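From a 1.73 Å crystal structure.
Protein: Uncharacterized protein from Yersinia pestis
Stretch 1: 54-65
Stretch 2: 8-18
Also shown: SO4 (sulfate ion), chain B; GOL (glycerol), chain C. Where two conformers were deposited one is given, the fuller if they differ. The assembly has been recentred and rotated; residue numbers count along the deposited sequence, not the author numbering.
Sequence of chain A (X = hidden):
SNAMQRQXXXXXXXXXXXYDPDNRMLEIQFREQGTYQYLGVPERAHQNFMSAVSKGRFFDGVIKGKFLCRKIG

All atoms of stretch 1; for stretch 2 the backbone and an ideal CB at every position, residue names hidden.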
ATOM      1  N   SER A  54      -3.069  10.785   6.911  1.00 12.05           N
ATOM      2  CA  SER A  54      -3.479  10.786   5.507  1.00 14.26           C
ATOM      3  C   SER A  54      -2.808   9.660   4.722  1.00 11.09           C
ATOM      4  O   SER A  54      -1.588   9.683   4.550  1.00 13.89           O
ATOM      5  CB  SER A  54      -3.124  12.117   4.849  1.00 12.83           C
ATOM      6  OG  SER A  54      -3.391  12.075   3.450  1.00 16.79           O
ATOM      7  N   LYS A  55      -3.584   8.680   4.257  1.00 12.58           N
ATOM      8  CA  LYS A  55      -2.990   7.571   3.489  1.00 12.96           C
ATOM      9  C   LYS A  55      -2.399   8.112   2.188  1.00 12.74           C
ATOM     10  O   LYS A  55      -1.352   7.655   1.722  1.00 12.30           O
ATOM     11  CB  LYS A  55      -4.030   6.477   3.189  1.00 13.23           C
ATOM     12  CG  LYS A  55      -4.687   5.839   4.419  1.00 19.18           C
ATOM     13  CD  LYS A  55      -3.701   5.038   5.239  1.00 20.76           C
ATOM     14  CE  LYS A  55      -4.400   4.301   6.368  1.00 19.37           C
ATOM     15  NZ  LYS A  55      -4.723   5.203   7.510  1.00 23.86           N
ATOM     16  N   GLY A  56      -3.078   9.084   1.588  1.00 11.00           N
ATOM     17  CA  GLY A  56      -2.560   9.700   0.382  1.00 13.79           C
ATOM     18  C   GLY A  56      -1.208  10.372   0.567  1.00 17.23           C
ATOM     19  O   GLY A  56      -0.295  10.184  -0.238  1.00 13.10           O
ATOM     20  N   ARG A  57      -1.073  11.154   1.632  1.00 15.25           N
ATOM     21  CA  ARG A  57       0.174  11.857   1.893  1.00 12.18           C
ATOM     22  C   ARG A  57       1.293  10.883   2.163  1.00 11.21           C
ATOM     23  O   ARG A  57       2.420  11.070   1.693  1.00 14.69           O
ATOM     24  CB  ARG A  57       0.038  12.811   3.081  1.00 14.19           C
ATOM     25  CG  ARG A  57       1.353  13.524   3.413  1.00 14.49           C
ATOM     26  CD  ARG A  57       1.238  14.470   4.619  1.00 24.31           C
ATOM     27  NE  ARG A  57       2.556  14.897   5.092  1.00 26.64           N
ATOM     28  CZ  ARG A  57       3.178  15.989   4.666  1.00 36.14           C
ATOM     29  NH1 ARG A  57       2.601  16.779   3.764  1.00 40.09           N
ATOM     30  NH2 ARG A  57       4.378  16.295   5.146  1.00 42.88           N
ATOM     31  N   PHE A  58       0.984   9.845   2.931  1.00 10.50           N
ATOM     32  CA  PHE A  58       1.995   8.844   3.254  1.00 11.48           C
ATOM     33  C   PHE A  58       2.389   8.089   1.993  1.00  9.53           C
ATOM     34  O   PHE A  58       3.564   7.862   1.749  1.00 10.65           O
ATOM     35  CB  PHE A  58       1.508   7.868   4.321  1.00 13.85           C
ATOM     36  CG  PHE A  58       2.572   6.912   4.786  1.00 10.82           C
ATOM     37  CD1 PHE A  58       2.832   5.743   4.087  1.00 13.17           C
ATOM     38  CD2 PHE A  58       3.313   7.192   5.909  1.00 10.84           C
ATOM     39  CE1 PHE A  58       3.813   4.874   4.499  1.00 15.90           C
ATOM     40  CE2 PHE A  58       4.300   6.322   6.329  1.00 15.78           C
ATOM     41  CZ  PHE A  58       4.549   5.163   5.625  1.00 12.53           C
ATOM     42  N   PHE A  59       1.410   7.705   1.183  1.00  9.43           N
ATOM     43  CA  PHE A  59       1.740   7.051  -0.075  1.00 10.58           C
ATOM     44  C   PHE A  59       2.661   7.937  -0.907  1.00 13.28           C
ATOM     45  O   PHE A  59       3.687   7.491  -1.414  1.00  9.82           O
ATOM     46  CB  PHE A  59       0.497   6.714  -0.875  1.00  9.67           C
ATOM     47  CG  PHE A  59       0.796   6.242  -2.257  1.00 11.38           C
ATOM     48  CD1 PHE A  59       1.401   5.016  -2.466  1.00 13.65           C
ATOM     49  CD2 PHE A  59       0.498   7.025  -3.348  1.00 16.26           C
ATOM     50  CE1 PHE A  59       1.682   4.577  -3.743  1.00 12.47           C
ATOM     51  CE2 PHE A  59       0.779   6.591  -4.636  1.00 14.01           C
ATOM     52  CZ  PHE A  59       1.372   5.375  -4.839  1.00 14.55           C
ATOM     53  N   ASP A  60       2.306   9.207  -1.040  1.00 11.91           N
ATOM     54  CA  ASP A  60       3.109  10.115  -1.861  1.00 14.39           C
ATOM     55  C   ASP A  60       4.526  10.304  -1.335  1.00 19.72           C
ATOM     56  O   ASP A  60       5.477  10.404  -2.117  1.00 18.61           O
ATOM     57  CB  ASP A  60       2.435  11.489  -1.975  1.00 15.57           C
ATOM     58  CG  ASP A  60       1.270  11.491  -2.933  1.00 24.11           C
ATOM     59  OD1 ASP A  60       1.231  10.610  -3.812  1.00 31.14           O
ATOM     60  OD2 ASP A  60       0.397  12.381  -2.821  1.00 24.31           O
ATOM     61  N   GLY A  61       4.679  10.343  -0.018  1.00 13.98           N
ATOM     62  CA  GLY A  61       5.964  10.680   0.571  1.00 13.86           C
ATOM     63  C   GLY A  61       6.901   9.516   0.824  1.00 18.83           C
ATOM     64  O   GLY A  61       8.130   9.693   0.859  1.00 17.56           O
ATOM     65  N   VAL A  62       6.340   8.321   0.997  1.00 10.62           N
ATOM     66  CA  VAL A  62       7.132   7.195   1.469  1.00 10.56           C
ATOM     67  C   VAL A  62       7.161   6.011   0.512  1.00 12.04           C
ATOM     68  O   VAL A  62       8.156   5.291   0.443  1.00 13.09           O
ATOM     69  CB  VAL A  62       6.612   6.725   2.837  1.00 10.27           C
ATOM     70  CG1 VAL A  62       7.449   5.594   3.388  1.00 15.79           C
ATOM     71  CG2 VAL A  62       6.593   7.896   3.803  1.00 15.50           C
ATOM     72  N   ILE A  63       6.071   5.808  -0.222  1.00  9.27           N
ATOM     73  CA  ILE A  63       5.948   4.594  -1.031  1.00  9.01           C
ATOM     74  C   ILE A  63       6.155   4.871  -2.519  1.00 10.79           C
ATOM     75  O   ILE A  63       6.931   4.185  -3.185  1.00 11.27           O
ATOM     76  CB  ILE A  63       4.562   3.919  -0.845  1.00  8.64           C
ATOM     77  CG1 ILE A  63       4.269   3.645   0.630  1.00  8.21           C
ATOM     78  CG2 ILE A  63       4.475   2.633  -1.680  1.00  9.00           C
ATOM     79  CD1 ILE A  63       5.272   2.722   1.265  1.00 15.46           C
ATOM     80  N   LYS A  64       5.460   5.883  -3.029  1.00 10.27           N
ATOM     81  CA  LYS A  64       5.396   6.124  -4.467  1.00 10.36           C
ATOM     82  C   LYS A  64       6.789   6.311  -5.033  1.00 10.98           C
ATOM     83  O   LYS A  64       7.541   7.153  -4.566  1.00 13.28           O
ATOM     84  CB  LYS A  64       4.527   7.361  -4.772  1.00 10.93           C
ATOM     85  CG  LYS A  64       4.366   7.650  -6.264  1.00 19.46           C
ATOM     86  CD  LYS A  64       3.989   9.099  -6.506  1.00 35.13           C
ATOM     87  CE  LYS A  64       2.540   9.313  -6.235  1.00 35.60           C
ATOM     88  NZ  LYS A  64       2.119  10.720  -6.513  1.00 32.00           N
ATOM     89  N   GLY A  65       7.148   5.477  -6.000  1.00 13.74           N
ATOM     90  CA  GLY A  65       8.419   5.600  -6.678  1.00 13.58           C
ATOM     91  C   GLY A  65       9.623   5.198  -5.866  1.00 18.07           C
ATOM     92  O   GLY A  65      10.753   5.344  -6.323  1.00 18.99           O
ATOM     93  N   UNK A   8      -9.825  -2.640   4.375  1.00 21.42           N
ATOM     94  CA  UNK A   8     -10.367  -1.371   3.868  1.00 20.73           C
ATOM     95  C   UNK A   8      -9.872  -0.181   4.682  1.00 19.46           C
ATOM     96  O   UNK A   8      -9.659  -0.332   5.879  1.00 19.55           O
ATOM     97  CB  UNK A   8     -11.897  -1.404   3.882  1.00 20.73           C
ATOM     98  N   UNK A   9      -9.648   0.954   4.026  1.00 18.54           N
ATOM     99  CA  UNK A   9      -9.257   2.190   4.718  1.00 17.52           C
ATOM    100  C   UNK A   9     -10.098   3.354   4.214  1.00 24.02           C
ATOM    101  O   UNK A   9     -10.750   3.252   3.174  1.00 20.76           O
ATOM    102  CB  UNK A   9      -7.769   2.483   4.516  1.00 17.52           C
ATOM    103  N   UNK A  10     -10.090   4.462   4.952  0.51 18.03           N
ATOM    104  CA  UNK A  10     -10.785   5.662   4.501  0.51 19.64           C
ATOM    105  C   UNK A  10      -9.775   6.632   3.914  0.51 19.51           C
ATOM    106  O   UNK A  10      -8.841   7.061   4.593  0.51 20.76           O
ATOM    107  CB  UNK A  10     -11.561   6.314   5.647  0.51 19.64           C
ATOM    108  N   UNK A  11      -9.961   6.963   2.643  1.00 17.98           N
ATOM    109  CA  UNK A  11      -9.022   7.800   1.916  1.00 15.95           C
ATOM    110  C   UNK A  11      -9.675   8.279   0.638  1.00 19.74           C
ATOM    111  O   UNK A  11     -10.459   7.553   0.038  1.00 22.75           O
ATOM    112  CB  UNK A  11      -7.725   7.046   1.616  1.00 15.95           C
ATOM    113  N   UNK A  12      -9.324   9.479   0.201  1.00 20.13           N
ATOM    114  CA  UNK A  12      -9.872   9.997  -1.043  1.00 23.41           C
ATOM    115  C   UNK A  12      -9.235   9.302  -2.248  1.00 29.28           C
ATOM    116  O   UNK A  12      -9.747   9.384  -3.363  1.00 30.50           O
ATOM    117  CB  UNK A  12      -9.661  11.510  -1.128  1.00 23.41           C
ATOM    118  N   UNK A  13      -8.126   8.606  -2.029  1.00 21.04           N
ATOM    119  CA  UNK A  13      -7.409   8.011  -3.151  1.00 18.45           C
ATOM    120  C   UNK A  13      -7.248   6.506  -3.051  1.00 18.40           C
ATOM    121  O   UNK A  13      -7.062   5.826  -4.062  1.00 19.33           O
ATOM    122  CB  UNK A  13      -6.026   8.654  -3.273  1.00 18.45           C
ATOM    123  N   UNK A  14      -7.313   5.985  -1.832  1.00 14.87           N
ATOM    124  CA  UNK A  14      -7.014   4.578  -1.596  1.00 12.22           C
ATOM    125  C   UNK A  14      -8.198   3.869  -0.960  1.00 13.31           C
ATOM    126  O   UNK A  14      -8.812   4.383  -0.025  1.00 15.57           O
ATOM    127  CB  UNK A  14      -5.776   4.435  -0.709  1.00 12.22           C
ATOM    128  N   UNK A  15      -8.532   2.692  -1.477  1.00 13.67           N
ATOM    129  CA  UNK A  15      -9.660   1.921  -0.954  1.00 12.14           C
ATOM    130  C   UNK A  15      -9.268   0.872   0.088  1.00 12.58           C
ATOM    131  O   UNK A  15      -9.974   0.675   1.078  1.00 14.85           O
ATOM    132  CB  UNK A  15     -10.381   1.230  -2.113  1.00 12.14           C
ATOM    133  N   UNK A  16      -8.144   0.192  -0.129  1.00 12.19           N
ATOM    134  CA  UNK A  16      -7.706  -0.856   0.785  1.00 11.29           C
ATOM    135  C   UNK A  16      -6.205  -1.123   0.651  1.00 11.89           C
ATOM    136  O   UNK A  16      -5.607  -0.836  -0.377  1.00 11.33           O
ATOM    137  CB  UNK A  16      -8.494  -2.142   0.528  1.00 11.29           C
ATOM    138  N   UNK A  17      -5.624  -1.672   1.711  1.00 11.54           N
ATOM    139  CA  UNK A  17      -4.184  -1.894   1.807  1.00 11.55           C
ATOM    140  C   UNK A  17      -3.944  -3.235   2.433  1.00 13.44           C
ATOM    141  O   UNK A  17      -4.528  -3.531   3.473  1.00 12.76           O
ATOM    142  CB  UNK A  17      -3.494  -0.791   2.612  1.00 11.55           C
ATOM    143  N   UNK A  18      -3.079  -4.042   1.819  1.00 11.16           N
ATOM    144  CA  UNK A  18      -2.695  -5.313   2.409  1.00 11.86           C
ATOM    145  C   UNK A  18      -1.187  -5.460   2.487  1.00 11.02           C
ATOM    146  O   UNK A  18      -0.464  -4.778   1.775  1.00 12.92           O
ATOM    147  CB  UNK A  18      -3.293  -6.471   1.608  1.00 11.86           C
TER
HETATM  148  S   SO4 B 101      -6.425  11.121   1.671  1.00 27.77           S
HETATM  149  O1  SO4 B 101      -6.156  11.278   0.258  1.00 31.61           O
HETATM  150  O2  SO4 B 101      -7.870  11.140   1.860  1.00 20.21           O
HETATM  151  O3  SO4 B 101      -5.873   9.835   2.090  1.00 24.79           O
HETATM  152  O4  SO4 B 101      -5.808  12.215   2.437  1.00 22.79           O
HETATM  153  C1  GOL C 102      -7.610   3.326   9.929  1.00 48.51           C
HETATM  154  O1  GOL C 102      -6.386   3.576   9.271  1.00 47.98           O
HETATM  155  C2  GOL C 102      -8.663   2.938   8.901  1.00 46.39           C
HETATM  156  O2  GOL C 102      -9.848   2.547   9.550  1.00 61.79           O
HETATM  157  C3  GOL C 102      -8.987   4.122   8.001  1.00 36.47           C
HETATM  158  O3  GOL C 102      -7.888   4.363   7.158  1.00 50.73           O

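Position 8 lies beyond the reach of stretch 1: nothing there comes within 5.5 Å of its ideal CB. A phi of -66° and psi of 145° admit proline along with most other residues, and the deposited residue is Pro8.

At position 9 CA-to-CB points toward the helix, and the ideal CB stands 4.3 Å from Lys55 CE. The aliphatic part of that lysine invites a small or medium apolar side chain; a beta-branched one suits the extended phi/psi of -133/165°. It is Val9, whose CG1 packs 4.0 Å from Lys55 CE.

Position 10 points sideways with no stretch 1 atom near its CB, so the contact hardly restricts it. The backbone does more: its N donates to glycerol O3 (3.1 Å), and its O accepts from a water that in turn accepts from Lys55 N. Ser10 is found.

Position 11 points toward stretch 1, its ideal CB 4.1 Å from Lys55 CB and 5.1 Å from Gly56 N. The sulfate lies alongside, so a short polar donor is attractive, although a small apolar group could also fit. The residue is Ser11. Its OG donates to sulfate O3 (2.7 Å), which also accepts from Gly56 N (2.9 Å), so one sulfate oxygen links the two stretches. Ser11 OG also accepts from the backbone N of position 13 and the backbone N of position 14, each N lying 3.1 Å from Ser11 OG, bracing the turn.

Position 12 points sideways, clear of stretch 1, but its N donates to sulfate O2 (2.8 Å). A small hydroxyl residue could add a second bond to the anion. Ser12 does so, with OG 2.7 Å from sulfate O1; Ser54 OG, from the other stretch, binds O4 at 2.6 Å.

At position 13 CA-to-CB again points toward the helix, but the ideal CB is still 5.1 Å from Gly56 CA. Farther out lies the carboxylate of Asp60, so a long basic side chain is favoured, lysine or arginine. Arg13 makes a two-pronged salt bridge: NH1 to Asp60 OD2 at 2.7 Å and NH2 to Asp60 OD1 at 2.9 Å, with angles of 166° and 165°. Gly56 leaves space for this arm, since an ideal CB there would be only 3.2 Å from Arg13 NH1. NH2 also lies at the edge of the Phe59 ring, 3.9 Å from CD2. Lys64 NZ, 4.1 Å from Arg13 NH2, is a like charge, but it also bonds Asp60 OD1 (2.8 Å), so the aspartate serves both cations.

Position 14 opens the strand and points toward Lys55, its ideal CB 4.7 Å from Lys55 CB. With Phe59 beyond, a branched aliphatic such as leucine, isoleucine or valine would suit. Ile14 extends CD1 to 4.1 Å from both Lys55 CB and Phe59 CB.

Positions 15 and 16, out of reach, are Leu15 and Ser16. Position 17 points toward stretch 1 from a distance, asking for a longer apolar chain; Ile17 CD1 reaches Lys55 CD at 4.1 Å. Position 18, again unconstrained by stretch 1, is Gly18.

Stretch 2 (8-18) PVSSSRILSIG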
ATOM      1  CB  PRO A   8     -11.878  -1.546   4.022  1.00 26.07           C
ATOM      2  CG  PRO A   8     -12.077  -3.032   4.051  1.00 32.29           C
ATOM      3  CD  PRO A   8     -10.883  -3.590   4.748  1.00 23.13           C
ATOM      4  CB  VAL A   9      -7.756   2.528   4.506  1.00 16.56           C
ATOM      5  CG1 VAL A   9      -6.863   1.438   5.060  1.00 16.89           C
ATOM      6  CG2 VAL A   9      -7.456   2.747   3.038  1.00 16.47           C
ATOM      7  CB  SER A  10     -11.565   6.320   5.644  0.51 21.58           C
ATOM      8  OG  SER A  10     -12.247   7.474   5.181  0.51 17.58           O
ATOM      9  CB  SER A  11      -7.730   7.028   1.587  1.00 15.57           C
ATOM     10  OG  SER A  11      -6.937   7.755   0.667  1.00 18.25           O
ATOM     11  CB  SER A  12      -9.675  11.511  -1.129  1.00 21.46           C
ATOM     12  OG  SER A  12      -8.311  11.868  -1.258  1.00 27.04           O
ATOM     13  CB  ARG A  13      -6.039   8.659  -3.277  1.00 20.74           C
ATOM     14  CG  ARG A  13      -6.128  10.139  -3.589  1.00 27.87           C
ATOM     15  CD  ARG A  13      -4.861  10.822  -3.250  1.00 23.14           C
ATOM     16  NE  ARG A  13      -3.744  10.311  -4.042  1.00 22.93           N
ATOM     17  CZ  ARG A  13      -2.487  10.681  -3.837  1.00 30.50           C
ATOM     18  NH1 ARG A  13      -2.220  11.544  -2.869  1.00 33.84           N
ATOM     19  NH2 ARG A  13      -1.501  10.183  -4.581  1.00 29.99           N
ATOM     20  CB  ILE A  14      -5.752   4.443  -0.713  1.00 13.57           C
ATOM     21  CG1 ILE A  14      -4.545   5.001  -1.481  1.00  8.81           C
ATOM     22  CG2 ILE A  14      -5.522   2.979  -0.296  1.00 14.15           C
ATOM     23  CD1 ILE A  14      -3.282   5.254  -0.642  1.00 11.14           C
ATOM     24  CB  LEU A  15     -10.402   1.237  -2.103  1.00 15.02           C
ATOM     25  CG  LEU A  15     -11.139   2.143  -3.088  1.00 23.95           C
ATOM     26  CD1 LEU A  15     -11.639   1.320  -4.251  1.00 31.74           C
ATOM     27  CD2 LEU A  15     -12.306   2.834  -2.398  1.00 28.96           C
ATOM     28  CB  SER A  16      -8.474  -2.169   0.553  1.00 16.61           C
ATOM     29  OG  SER A  16      -8.246  -2.684  -0.754  1.00 19.59           O
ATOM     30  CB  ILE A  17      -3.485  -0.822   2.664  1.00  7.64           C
ATOM     31  CG1 ILE A  17      -3.672   0.570   2.068  1.00 10.29           C
ATOM     32  CG2 ILE A  17      -1.983  -1.115   2.796  1.00  8.83           C
ATOM     33  CD1 ILE A  17      -3.216   1.683   3.003  1.00  9.71           C
TER
HETATM   34  O   HOH W   1      -6.564   8.892   4.538  1.00 20.30           O
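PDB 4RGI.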